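Local coordinates for protein TRAP-type transporter, periplasmic component (Cupriavidus necator, PDB 4P8B) that binds (S)-2-acetolactate between its two domains and, as a periplasmic solute-binding protein, probably hands it to a TRAP-type membrane transporter, at residues 92-97 against 245-250; 98-103 against 176-181; 110-115 against 181-186; 153-158 against 238-243. All coordinates share one frame; numbering follows the deposited sequence. Where two conformers were deposited one is given.

Contact 1: residues 92-97 against 245-250; sequences DMAVGS and IFVVNK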
loop_
_atom_site.group_PDB
_atom_site.type_symbol
_atom_site.label_atom_id
_atom_site.label_comp_id
_atom_site.label_asym_id
_atom_site.label_seq_id
_atom_site.Cartn_x
_atom_site.Cartn_y
_atom_site.Cartn_z
ATOM N N ASP A 92 -18.869 -0.419 4.694
ATOM C CA ASP A 92 -19.047 -1.393 5.777
ATOM C C ASP A 92 -17.737 -2.065 6.146
ATOM O O ASP A 92 -17.484 -2.355 7.322
ATOM C CB ASP A 92 -20.042 -2.474 5.360
ATOM C CG ASP A 92 -21.457 -1.933 5.101
ATOM O OD1 ASP A 92 -21.905 -0.994 5.792
ATOM O OD2 ASP A 92 -22.094 -2.481 4.196
HETATM N N MSE A 93 -16.919 -2.338 5.134
HETATM C CA MSE A 93 -15.655 -3.032 5.338
HETATM C C MSE A 93 -14.723 -2.689 4.186
HETATM O O MSE A 93 -15.157 -2.155 3.164
HETATM C CB MSE A 93 -15.838 -4.550 5.461
HETATM C CG MSE A 93 -16.454 -5.291 4.275
HETATM SE SE MSE A 93 -17.602 -6.847 4.857
HETATM C CE MSE A 93 -16.199 -7.959 5.551
ATOM N N ALA A 94 -13.440 -2.976 4.323
ATOM C CA ALA A 94 -12.494 -2.621 3.276
ATOM C C ALA A 94 -11.210 -3.396 3.400
ATOM O O ALA A 94 -10.883 -3.903 4.480
ATOM C CB ALA A 94 -12.199 -1.134 3.342
ATOM N N VAL A 95 -10.500 -3.511 2.291
ATOM C CA VAL A 95 -9.081 -3.829 2.313
ATOM C C VAL A 95 -8.405 -2.555 1.832
ATOM O O VAL A 95 -8.626 -2.144 0.703
ATOM C CB VAL A 95 -8.713 -5.032 1.430
ATOM C CG1 VAL A 95 -7.230 -5.323 1.562
ATOM C CG2 VAL A 95 -9.543 -6.261 1.799
ATOM N N GLY A 96 -7.664 -1.887 2.703
ATOM C CA GLY A 96 -7.070 -0.609 2.378
ATOM C C GLY A 96 -5.565 -0.600 2.457
ATOM O O GLY A 96 -4.956 -1.385 3.167
ATOM N N SER A 97 -4.967 0.320 1.719
ATOM C CA SER A 97 -3.553 0.610 1.847
ATOM C C SER A 97 -3.314 1.601 2.974
ATOM O O SER A 97 -4.028 2.595 3.121
ATOM C CB SER A 97 -2.999 1.213 0.560
ATOM O OG SER A 97 -1.691 1.736 0.814
ATOM N N ILE A 245 -4.552 -3.469 5.072
ATOM C CA ILE A 245 -5.258 -3.874 6.279
ATOM C C ILE A 245 -6.706 -4.178 5.925
ATOM O O ILE A 245 -7.376 -3.414 5.217
ATOM C CB ILE A 245 -5.199 -2.793 7.382
ATOM C CG1 ILE A 245 -3.742 -2.384 7.636
ATOM C CG2 ILE A 245 -5.851 -3.297 8.664
ATOM C CD1 ILE A 245 -3.596 -1.254 8.653
ATOM N N PHE A 246 -7.159 -5.319 6.441
ATOM C CA PHE A 246 -8.535 -5.792 6.325
ATOM C C PHE A 246 -9.298 -5.224 7.526
ATOM O O PHE A 246 -8.912 -5.496 8.676
ATOM C CB PHE A 246 -8.566 -7.336 6.370
ATOM C CG PHE A 246 -7.960 -8.025 5.174
ATOM C CD1 PHE A 246 -6.607 -7.981 4.937
ATOM C CD2 PHE A 246 -8.764 -8.757 4.300
ATOM C CE1 PHE A 246 -6.071 -8.616 3.860
ATOM C CE2 PHE A 246 -8.222 -9.393 3.216
ATOM C CZ PHE A 246 -6.894 -9.327 2.990
ATOM N N VAL A 247 -10.372 -4.469 7.299
ATOM C CA VAL A 247 -11.079 -3.799 8.391
ATOM C C VAL A 247 -12.579 -3.837 8.209
ATOM O O VAL A 247 -13.088 -3.999 7.107
ATOM C CB VAL A 247 -10.685 -2.303 8.511
ATOM C CG1 VAL A 247 -9.201 -2.136 8.733
ATOM C CG2 VAL A 247 -11.139 -1.522 7.278
ATOM N N VAL A 248 -13.287 -3.686 9.323
ATOM C CA VAL A 248 -14.745 -3.623 9.332
ATOM C C VAL A 248 -15.136 -2.409 10.156
ATOM O O VAL A 248 -14.547 -2.139 11.199
ATOM C CB VAL A 248 -15.349 -4.896 9.959
ATOM C CG1 VAL A 248 -16.886 -4.824 9.972
ATOM C CG2 VAL A 248 -14.909 -6.115 9.217
ATOM N N ASN A 249 -16.145 -1.677 9.703
ATOM C CA ASN A 249 -16.731 -0.612 10.514
ATOM C C ASN A 249 -17.199 -1.145 11.891
ATOM O O ASN A 249 -17.697 -2.245 11.964
ATOM C CB ASN A 249 -17.896 0.025 9.743
ATOM C CG ASN A 249 -18.798 0.881 10.631
ATOM O OD1 ASN A 249 -19.691 0.372 11.323
ATOM N ND2 ASN A 249 -18.551 2.181 10.643
ATOM N N LYS A 250 -16.945 -0.370 12.944
ATOM C CA LYS A 250 -17.190 -0.787 14.337
ATOM C C LYS A 250 -18.641 -1.174 14.579
ATOM O O LYS A 250 -18.915 -2.202 15.205
ATOM C CB LYS A 250 -16.757 0.340 15.281
ATOM C CG LYS A 250 -16.969 0.078 16.788
ATOM C CD LYS A 250 -16.445 1.273 17.579
ATOM C CE LYS A 250 -16.693 1.142 19.073
ATOM N NZ LYS A 250 -15.846 0.084 19.685
#
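A94 and V247 face each other as a hydrogen-bonded pair where strands 93-97 and 241-249 run antiparallel, neighbours within the mixed five-stranded sheet of one domain of this periplasmic binding protein. The strand axes approach to 4.7 Å, their directions 158° apart. Five backbone bonds tie the strands. A94 N gives to V247 O, and V247 N returns a bond of 2.9 Å to A94 O; G96 and I245 exchange a second reciprocal pair. A fifth bond, from N249 N to D92 O at 2.8 Å, continues the ladder past the first residue of strand 93-97. At the non-hydrogen-bonded V95-F246 pair, V95 CA makes a CA-H...O contact with O of the preceding I245, 3.4 Å away.

Apolar packing divides between the sheet faces. Selenomethionine M93 and V248 share one face with V95 and F246, and there W52 of helix 44-59 covers them, edge-to-face on the F246 ring. The other face carries A94 and V247, whose CB and CG2 are 4.1 Å apart, and I245; W101 packs against both V247 and I245. Polar ends look beyond the pair: the D92 carboxylate accepts from K34 N, and the N249 amide gives to I86 O while its OD1 caps the helix that starts at K250.

The CH-pi contact is made by V95 and F246, whose side chains run alongside each other in the same direction. V95 CG2, anti to the carbonyl carbon and beside the backbone N, sits over one face of the F246 ring, offset toward the rim, with CD2 at 3.6 Å.

Contact 2: residues 98-103 against 176-181; sequences TINWSP and RVVGSP. With X2X ((2S)-2-hydroxy-2-methyl-3-oxobutanoic acid), chain D.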
loop_
_atom_site.group_PDB
_atom_site.type_symbol
_atom_site.label_atom_id
_atom_site.label_comp_id
_atom_site.label_asym_id
_atom_site.label_seq_id
_atom_site.Cartn_x
_atom_site.Cartn_y
_atom_site.Cartn_z
ATOM N N THR A 98 -2.259 1.357 3.732
ATOM C CA THR A 98 -1.859 2.276 4.783
ATOM C C THR A 98 -1.612 3.699 4.264
ATOM O O THR A 98 -1.793 4.663 5.016
ATOM C CB THR A 98 -0.635 1.753 5.549
ATOM O OG1 THR A 98 0.446 1.548 4.637
ATOM C CG2 THR A 98 -0.960 0.434 6.256
ATOM N N ILE A 99 -1.197 3.832 3.004
ATOM C CA ILE A 99 -0.957 5.146 2.453
ATOM C C ILE A 99 -2.250 5.971 2.428
ATOM O O ILE A 99 -2.279 7.148 2.783
ATOM C CB ILE A 99 -0.370 5.045 1.035
ATOM C CG1 ILE A 99 1.056 4.500 1.109
ATOM C CG2 ILE A 99 -0.377 6.426 0.370
ATOM C CD1 ILE A 99 1.646 4.190 -0.252
ATOM N N ASN A 100 -3.340 5.337 2.024
ATOM C CA ASN A 100 -4.578 6.064 1.784
ATOM C C ASN A 100 -5.249 6.527 3.059
ATOM O O ASN A 100 -5.986 7.515 3.044
ATOM C CB ASN A 100 -5.537 5.201 0.985
ATOM C CG ASN A 100 -5.042 4.944 -0.415
ATOM O OD1 ASN A 100 -4.270 5.736 -0.979
ATOM N ND2 ASN A 100 -5.392 3.796 -0.956
ATOM N N TRP A 101 -4.960 5.843 4.158
ATOM C CA TRP A 101 -5.558 6.173 5.452
ATOM C C TRP A 101 -4.635 7.031 6.321
ATOM O O TRP A 101 -5.013 7.485 7.407
ATOM C CB TRP A 101 -5.924 4.900 6.215
ATOM C CG TRP A 101 -6.906 3.994 5.547
ATOM C CD1 TRP A 101 -7.701 4.251 4.438
ATOM C CD2 TRP A 101 -7.186 2.653 5.935
ATOM N NE1 TRP A 101 -8.453 3.134 4.142
ATOM C CE2 TRP A 101 -8.166 2.148 5.053
ATOM C CE3 TRP A 101 -6.724 1.838 6.973
ATOM C CZ2 TRP A 101 -8.650 0.854 5.160
ATOM C CZ3 TRP A 101 -7.211 0.559 7.078
ATOM C CH2 TRP A 101 -8.172 0.075 6.172
ATOM N N SER A 102 -3.409 7.230 5.863
ATOM C CA SER A 102 -2.467 8.052 6.606
ATOM C C SER A 102 -2.965 9.473 6.910
ATOM O O SER A 102 -2.662 9.979 7.975
ATOM C CB SER A 102 -1.128 8.120 5.862
ATOM O OG SER A 102 -0.461 6.879 5.926
ATOM N N PRO A 103 -3.731 10.114 5.999
ATOM C CA PRO A 103 -4.190 11.467 6.362
ATOM C C PRO A 103 -5.028 11.510 7.638
ATOM O O PRO A 103 -4.985 12.518 8.350
ATOM C CB PRO A 103 -5.011 11.903 5.137
ATOM C CG PRO A 103 -4.432 11.127 4.028
ATOM C CD PRO A 103 -4.070 9.790 4.598
ATOM N N ARG A 176 3.827 11.414 -10.198
ATOM C CA ARG A 176 2.597 11.266 -9.439
ATOM C C ARG A 176 2.853 10.522 -8.142
ATOM O O ARG A 176 3.540 9.506 -8.131
ATOM C CB ARG A 176 1.550 10.530 -10.275
ATOM C CG ARG A 176 0.226 10.261 -9.555
ATOM C CD ARG A 176 0.284 8.919 -8.868
ATOM N NE ARG A 176 -0.942 8.637 -8.133
ATOM C CZ ARG A 176 -1.186 7.476 -7.536
ATOM N NH1 ARG A 176 -0.314 6.488 -7.584
ATOM N NH2 ARG A 176 -2.339 7.310 -6.894
ATOM N N VAL A 177 2.224 11.021 -7.072
ATOM C CA VAL A 177 2.165 10.348 -5.783
ATOM C C VAL A 177 0.709 10.359 -5.312
ATOM O O VAL A 177 -0.134 11.075 -5.867
ATOM C CB VAL A 177 3.113 11.009 -4.741
ATOM C CG1 VAL A 177 4.584 10.884 -5.188
ATOM C CG2 VAL A 177 2.735 12.445 -4.479
ATOM N N VAL A 178 0.408 9.589 -4.275
ATOM C CA VAL A 178 -0.897 9.648 -3.638
ATOM C C VAL A 178 -0.925 10.913 -2.807
ATOM O O VAL A 178 0.132 11.379 -2.357
ATOM C CB VAL A 178 -1.101 8.424 -2.729
ATOM C CG1 VAL A 178 -2.422 8.514 -1.995
ATOM C CG2 VAL A 178 -1.023 7.145 -3.542
ATOM N N GLY A 179 -2.110 11.445 -2.536
ATOM C CA GLY A 179 -2.248 12.654 -1.739
ATOM C C GLY A 179 -2.046 12.484 -0.245
ATOM O O GLY A 179 -2.957 12.733 0.536
ATOM N N SER A 180 -0.846 12.089 0.153
ATOM C CA SER A 180 -0.444 12.069 1.557
ATOM C C SER A 180 0.867 12.868 1.652
ATOM O O SER A 180 1.835 12.505 1.001
ATOM C CB SER A 180 -0.290 10.623 2.029
ATOM O OG SER A 180 0.780 10.452 2.948
ATOM N N PRO A 181 0.877 13.972 2.431
ATOM C CA PRO A 181 1.952 14.977 2.380
ATOM C C PRO A 181 3.389 14.466 2.534
ATOM O O PRO A 181 4.309 15.064 1.992
ATOM C CB PRO A 181 1.609 15.948 3.525
ATOM C CG PRO A 181 0.351 15.447 4.153
ATOM C CD PRO A 181 -0.254 14.423 3.261
HETATM O OAD X2X D . -2.867 4.825 -5.661
HETATM C CAH X2X D . -1.976 3.915 -5.681
HETATM O OAE X2X D . -0.843 4.115 -6.211
HETATM C CAI X2X D . -2.247 2.584 -5.061
HETATM C CAB X2X D . -3.286 1.873 -5.901
HETATM O OAF X2X D . -1.061 1.871 -4.856
HETATM C CAG X2X D . -2.787 2.890 -3.701
HETATM O OAC X2X D . -4.000 2.870 -3.496
HETATM C CAA X2X D . -1.856 3.252 -2.594
HETATM O O HOH W 1 1.752 7.532 4.414
#
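The N100 side chain crosses that of V178 at about a right angle, and its carboxamide OD1 comes 3.5 Å from V178 CG1, while its ND2 reaches the ketone oxygen OAC of bound acetolactate at 3.0 Å. The second flat group is the R176 guanidinium: V178 N lies over the centre of one face, 4.1 Å above the plane, and the ligand carboxylate meets its edge. There NH1 gives to OAE at 2.8 Å and NH2 to OAD, both bonds nearly straight (176° and 178°). R176 NH2 also gives to M197 O, and N100 OD1 accepts from Q79 NE2, which fixes the amide flip.

V178 lies where protein and ligand packing join. Its CG1, anti to the backbone N (chi1 177°), turns to N100 and to I99 CG2, whereas CG2 approaches OAD at 3.6 Å. Farther from the ligand, S102 OG gives to T98 O at 2.7 Å and accepts a hydrogen bond from a water that links weakly to S180 OG. G179 centres an inverse gamma turn between V178 and S180.

The short helix 98-101 and the end of strand 174-177 with the loop after it thus form two walls of the solute pocket. Paired N-H donors in one plane suit a carboxylate, as in TRAP solute-binding proteins generally, and the arginine charge probably offsets that of the acid while N100 reads its ketone.

Contact 3: residues 110-115 against 181-186; sequences LFSLPF and PLYIET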
loop_
_atom_site.group_PDB
_atom_site.type_symbol
_atom_site.label_atom_id
_atom_site.label_comp_id
_atom_site.label_asym_id
_atom_site.label_seq_id
_atom_site.Cartn_x
_atom_site.Cartn_y
_atom_site.Cartn_z
ATOM N N LEU A 110 4.225 5.442 9.209
ATOM C CA LEU A 110 5.404 4.665 9.541
ATOM C C LEU A 110 5.895 3.857 8.345
ATOM O O LEU A 110 7.100 3.798 8.072
ATOM C CB LEU A 110 5.098 3.751 10.721
ATOM C CG LEU A 110 6.271 3.008 11.344
ATOM C CD1 LEU A 110 6.073 2.848 12.843
ATOM C CD2 LEU A 110 6.441 1.641 10.703
ATOM N N PHE A 111 4.970 3.263 7.592
ATOM C CA PHE A 111 5.345 2.447 6.462
ATOM C C PHE A 111 5.824 3.261 5.255
ATOM O O PHE A 111 6.404 2.705 4.297
ATOM C CB PHE A 111 4.185 1.515 6.048
ATOM C CG PHE A 111 3.758 0.578 7.141
ATOM C CD1 PHE A 111 4.564 -0.509 7.488
ATOM C CD2 PHE A 111 2.585 0.779 7.841
ATOM C CE1 PHE A 111 4.188 -1.366 8.491
ATOM C CE2 PHE A 111 2.221 -0.087 8.862
ATOM C CZ PHE A 111 3.016 -1.152 9.174
ATOM N N SER A 112 5.587 4.571 5.315
ATOM C CA SER A 112 5.990 5.498 4.271
ATOM C C SER A 112 7.309 6.199 4.586
ATOM O O SER A 112 7.744 7.025 3.810
ATOM C CB SER A 112 4.906 6.554 4.061
ATOM O OG SER A 112 3.708 5.897 3.673
ATOM N N LEU A 113 7.938 5.919 5.722
ATOM C CA LEU A 113 9.228 6.543 6.014
ATOM C C LEU A 113 10.283 6.063 5.030
ATOM O O LEU A 113 10.488 4.865 4.879
ATOM C CB LEU A 113 9.682 6.190 7.423
ATOM C CG LEU A 113 8.903 6.824 8.566
ATOM C CD1 LEU A 113 9.285 6.149 9.882
ATOM C CD2 LEU A 113 9.158 8.321 8.631
ATOM N N PRO A 114 10.961 6.996 4.351
ATOM C CA PRO A 114 11.854 6.558 3.266
ATOM C C PRO A 114 13.043 5.754 3.795
ATOM O O PRO A 114 13.746 6.185 4.695
ATOM C CB PRO A 114 12.288 7.882 2.609
ATOM C CG PRO A 114 12.036 8.946 3.662
ATOM C CD PRO A 114 10.839 8.453 4.440
ATOM N N PHE A 115 13.204 4.548 3.256
ATOM C CA PHE A 115 14.317 3.646 3.531
ATOM C C PHE A 115 14.334 3.095 4.944
ATOM O O PHE A 115 15.377 2.771 5.494
ATOM C CB PHE A 115 15.648 4.276 3.074
ATOM C CG PHE A 115 15.623 4.639 1.615
ATOM C CD1 PHE A 115 15.752 3.642 0.649
ATOM C CD2 PHE A 115 15.354 5.920 1.205
ATOM C CE1 PHE A 115 15.665 3.938 -0.677
ATOM C CE2 PHE A 115 15.271 6.214 -0.132
ATOM C CZ PHE A 115 15.404 5.222 -1.060
ATOM N N PRO A 181 0.877 13.972 2.431
ATOM C CA PRO A 181 1.952 14.977 2.380
ATOM C C PRO A 181 3.389 14.466 2.534
ATOM O O PRO A 181 4.309 15.064 1.992
ATOM C CB PRO A 181 1.609 15.948 3.525
ATOM C CG PRO A 181 0.351 15.447 4.153
ATOM C CD PRO A 181 -0.254 14.423 3.261
ATOM N N LEU A 182 3.588 13.373 3.257
ATOM C CA LEU A 182 4.923 12.812 3.388
ATOM C C LEU A 182 5.531 12.502 2.028
ATOM O O LEU A 182 6.724 12.756 1.793
ATOM C CB LEU A 182 4.843 11.577 4.286
ATOM C CG LEU A 182 6.082 10.681 4.438
ATOM C CD1 LEU A 182 7.388 11.452 4.661
ATOM C CD2 LEU A 182 5.826 9.747 5.606
ATOM N N TYR A 183 4.732 11.981 1.105
ATOM C CA TYR A 183 5.262 11.669 -0.218
ATOM C C TYR A 183 5.705 12.920 -0.988
ATOM O O TYR A 183 6.714 12.896 -1.703
ATOM C CB TYR A 183 4.271 10.813 -1.042
ATOM C CG TYR A 183 4.251 9.408 -0.528
ATOM C CD1 TYR A 183 5.184 8.474 -0.947
ATOM C CD2 TYR A 183 3.356 9.026 0.476
ATOM C CE1 TYR A 183 5.202 7.187 -0.422
ATOM C CE2 TYR A 183 3.373 7.758 1.010
ATOM C CZ TYR A 183 4.314 6.845 0.568
ATOM O OH TYR A 183 4.343 5.587 1.115
ATOM N N ILE A 184 4.981 14.020 -0.823
ATOM C CA ILE A 184 5.402 15.276 -1.432
ATOM C C ILE A 184 6.762 15.689 -0.885
ATOM O O ILE A 184 7.645 16.077 -1.638
ATOM C CB ILE A 184 4.376 16.394 -1.191
ATOM C CG1 ILE A 184 3.070 16.083 -1.943
ATOM C CG2 ILE A 184 4.925 17.737 -1.630
ATOM C CD1 ILE A 184 3.213 16.070 -3.452
ATOM N N GLU A 185 6.927 15.590 0.427
ATOM C CA GLU A 185 8.182 15.979 1.061
ATOM C C GLU A 185 9.342 15.070 0.656
ATOM O O GLU A 185 10.458 15.557 0.413
ATOM C CB GLU A 185 8.017 16.017 2.583
ATOM C CG GLU A 185 7.096 17.145 3.012
ATOM C CD GLU A 185 6.966 17.268 4.516
ATOM O OE1 GLU A 185 7.935 16.948 5.233
ATOM O OE2 GLU A 185 5.890 17.693 4.986
ATOM N N THR A 186 9.104 13.766 0.563
ATOM C CA THR A 186 10.160 12.851 0.151
ATOM C C THR A 186 10.654 13.197 -1.242
ATOM O O THR A 186 11.860 13.279 -1.485
ATOM C CB THR A 186 9.673 11.409 0.191
ATOM O OG1 THR A 186 9.434 11.066 1.562
ATOM C CG2 THR A 186 10.688 10.448 -0.416
HETATM O O HOH W 2 7.891 8.722 1.541
#
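S112, closing a short 3-10 turn, lies with its CA 7.4 Å from that of L182, and the chain then extends through P114, whose CA is 7.2 Å from that of T186 one helical turn on. The S112 hydroxyl, anti to its carbonyl carbon (chi1 -60°), meets the phenol of Y183 in a hydrogen bond of 2.7 Å between OG and OH, with either group able to be the donor. S112 CB also touches that phenol at Y183 OH, and faces L182 CD2 at 3.7 Å.

Helix 181-189 is the connection of a beta-alpha-beta crossover, joining the parallel strands 174-177 and 193-196; here its first turns pack on the loop that leads from helix 98-101 to helix 120-127. Helix 317-327 adds V319 and W323 against L182, and V319 against T186.

P114 and T186 lie alongside, running in opposite senses, with P114 CG 4.0 Å from T186 OG1. Between loop and helix a water donates to S112 O at 2.8 Å and bonds T186 OG1. This water lies 3.6 Å above one face of the Y183 ring, offset toward the rim.

Contact 4: residues 153-158 against 238-243; sequences GFREVS and GYVADP. With X2X ((2S)-2-hydroxy-2-methyl-3-oxobutanoic acid), chain D.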
loop_
_atom_site.group_PDB
_atom_site.type_symbol
_atom_site.label_atom_id
_atom_site.label_comp_id
_atom_site.label_asym_id
_atom_site.label_seq_id
_atom_site.Cartn_x
_atom_site.Cartn_y
_atom_site.Cartn_z
ATOM N N GLY A 153 2.999 -3.678 -1.640
ATOM C CA GLY A 153 4.383 -4.075 -1.779
ATOM C C GLY A 153 5.343 -2.931 -1.834
ATOM O O GLY A 153 5.001 -1.789 -1.604
ATOM N N PHE A 154 6.596 -3.261 -2.113
ATOM C CA PHE A 154 7.654 -2.253 -2.273
ATOM C C PHE A 154 7.399 -1.414 -3.508
ATOM O O PHE A 154 7.172 -1.953 -4.616
ATOM C CB PHE A 154 9.050 -2.894 -2.311
ATOM C CG PHE A 154 9.564 -3.237 -0.947
ATOM C CD1 PHE A 154 10.127 -2.264 -0.155
ATOM C CD2 PHE A 154 9.444 -4.516 -0.453
ATOM C CE1 PHE A 154 10.586 -2.566 1.132
ATOM C CE2 PHE A 154 9.887 -4.820 0.828
ATOM C CZ PHE A 154 10.459 -3.841 1.610
ATOM N N ARG A 155 7.414 -0.103 -3.330
ATOM C CA ARG A 155 6.933 0.816 -4.356
ATOM C C ARG A 155 8.108 1.330 -5.187
ATOM O O ARG A 155 8.892 2.147 -4.734
ATOM C CB ARG A 155 6.138 1.955 -3.712
ATOM C CG ARG A 155 4.946 1.454 -2.906
ATOM C CD ARG A 155 4.148 2.565 -2.255
ATOM N NE ARG A 155 3.425 3.415 -3.210
ATOM C CZ ARG A 155 2.221 3.177 -3.700
ATOM N NH1 ARG A 155 1.582 2.068 -3.395
ATOM N NH2 ARG A 155 1.663 4.038 -4.531
ATOM N N GLU A 156 8.231 0.797 -6.403
ATOM C CA GLU A 156 9.364 1.079 -7.279
ATOM C C GLU A 156 9.024 2.257 -8.188
ATOM O O GLU A 156 7.901 2.348 -8.703
ATOM C CB GLU A 156 9.738 -0.175 -8.074
ATOM C CG GLU A 156 9.806 -1.467 -7.245
ATOM C CD GLU A 156 10.783 -1.427 -6.083
ATOM O OE1 GLU A 156 11.422 -0.399 -5.824
ATOM O OE2 GLU A 156 10.893 -2.476 -5.392
ATOM N N VAL A 157 9.968 3.158 -8.371
ATOM C CA VAL A 157 9.749 4.368 -9.163
ATOM C C VAL A 157 9.949 4.126 -10.659
ATOM O O VAL A 157 10.933 3.506 -11.080
ATOM C CB VAL A 157 10.624 5.541 -8.626
ATOM C CG1 VAL A 157 12.139 5.236 -8.726
ATOM C CG2 VAL A 157 10.307 6.839 -9.345
ATOM N N SER A 158 8.983 4.568 -11.453
ATOM C CA SER A 158 9.057 4.463 -12.900
ATOM C C SER A 158 8.900 5.830 -13.518
ATOM O O SER A 158 8.348 6.746 -12.926
ATOM C CB SER A 158 7.984 3.536 -13.455
ATOM O OG SER A 158 6.671 4.093 -13.349
ATOM N N GLY A 238 13.080 0.204 -3.680
ATOM C CA GLY A 238 12.444 -0.278 -2.466
ATOM C C GLY A 238 12.263 0.789 -1.408
ATOM O O GLY A 238 12.352 0.463 -0.206
ATOM N N TYR A 239 11.991 2.039 -1.762
ATOM C CA TYR A 239 12.081 3.124 -0.787
ATOM C C TYR A 239 11.056 2.985 0.338
ATOM O O TYR A 239 11.361 3.313 1.497
ATOM C CB TYR A 239 12.045 4.523 -1.412
ATOM C CG TYR A 239 10.687 5.086 -1.826
ATOM C CD1 TYR A 239 9.782 4.371 -2.634
ATOM C CD2 TYR A 239 10.351 6.369 -1.470
ATOM C CE1 TYR A 239 8.573 4.938 -3.020
ATOM C CE2 TYR A 239 9.172 6.951 -1.872
ATOM C CZ TYR A 239 8.278 6.227 -2.647
ATOM O OH TYR A 239 7.107 6.839 -3.015
ATOM N N VAL A 240 9.852 2.499 0.021
ATOM C CA VAL A 240 8.834 2.209 1.021
ATOM C C VAL A 240 8.066 0.985 0.548
ATOM O O VAL A 240 8.187 0.571 -0.605
ATOM C CB VAL A 240 7.811 3.364 1.163
ATOM C CG1 VAL A 240 8.486 4.664 1.532
ATOM C CG2 VAL A 240 6.977 3.520 -0.100
ATOM N N ALA A 241 7.240 0.430 1.421
ATOM C CA ALA A 241 6.275 -0.582 1.020
ATOM C C ALA A 241 4.988 -0.324 1.768
ATOM O O ALA A 241 5.026 -0.085 2.972
ATOM C CB ALA A 241 6.761 -1.981 1.294
ATOM N N ASP A 242 3.851 -0.402 1.084
ATOM C CA ASP A 242 2.574 -0.278 1.755
ATOM C C ASP A 242 1.946 -1.642 1.989
ATOM O O ASP A 242 1.636 -2.366 1.018
ATOM C CB ASP A 242 1.585 0.718 1.069
ATOM C CG ASP A 242 1.273 0.422 -0.391
ATOM O OD1 ASP A 242 2.188 0.110 -1.188
ATOM O OD2 ASP A 242 0.089 0.627 -0.775
ATOM N N PRO A 243 1.748 -2.000 3.255
ATOM C CA PRO A 243 0.889 -3.140 3.559
ATOM C C PRO A 243 -0.551 -2.766 3.350
ATOM O O PRO A 243 -0.891 -1.597 3.171
ATOM C CB PRO A 243 1.225 -3.448 5.015
ATOM C CG PRO A 243 1.754 -2.183 5.587
ATOM C CD PRO A 243 2.239 -1.321 4.469
HETATM O OAD X2X D . -2.867 4.825 -5.661
HETATM C CAH X2X D . -1.976 3.915 -5.681
HETATM O OAE X2X D . -0.843 4.115 -6.211
HETATM C CAI X2X D . -2.247 2.584 -5.061
HETATM C CAB X2X D . -3.286 1.873 -5.901
HETATM O OAF X2X D . -1.061 1.871 -4.856
HETATM C CAG X2X D . -2.787 2.890 -3.701
HETATM O OAC X2X D . -4.000 2.870 -3.496
HETATM C CAA X2X D . -1.856 3.252 -2.594
#
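R155 and D242 cross at about a right angle, their guanidinium and carboxylate planes 78° apart. In this salt bridge R155 NH1 meets D242 OD1 at 3.0 Å, the oxygen lying close to the guanidinium plane while the nitrogen stands above the carboxylate plane. The arginine chain bends at chi3 (68°), which turns NE out of the extended line; NE pairs with E215, and the far edge of the group faces acetolactate. NH1 gives to the ligand hydroxyl OAF at 3.0 Å and NH2 to the carboxylate oxygen OAE. D242 OD2 is held by S97 and N152.

V240 CG2 wedges between R155 and Y239, 3.7 Å from R155 CD and over one face of the Y239 ring toward its rim. That ring presents its edge to R155 O, with CD1 at 3.2 Å. F154 turns differently: A241 CB stands over the centre of its face, 3.7 Å from the ring centroid, as a CH-pi contact. E156 curls back, and its OE1 accepts from G238 N at 2.8 Å through the syn lone pair.

The backbones form the antiparallel end of strands 144-154 and 241-249, where R155 N gives to V240 O at 2.9 Å. The chain around R155 passes from the five-stranded to the four-stranded sheet, and the run from strand 233-235 to strand 241-249 passes back, consistent with the hinge of this two-domain family. An arginine placed there probably stays positively charged, its charge offset by D242, E215 and the ligand carboxylate.

Acetolactate ties contacts 2 and 4 together: R176 and N100 hold it in one, R155 in the other, and Q79 and N216 add further bonds. The centres of these contacts are 13 Å apart, and I99 CD1 packs 3.5 Å from R155 NE between them. Contact 1 lies farther along strand 241-249, shared with contact 4, and reaches the pocket through S97, whose OG is 2.6 Å from D242 OD2. W101 joins contacts 1 and 2, its CZ2 3.5 Å from G96 CA. Contact 3 lies one layer out from the ligand, the Y183 side chain about 8 Å from it: Y183 OH touches I99 CD1 at 3.3 Å, and F115 N hydrogen-bonds Y239 O of contact 4 at 2.8 Å.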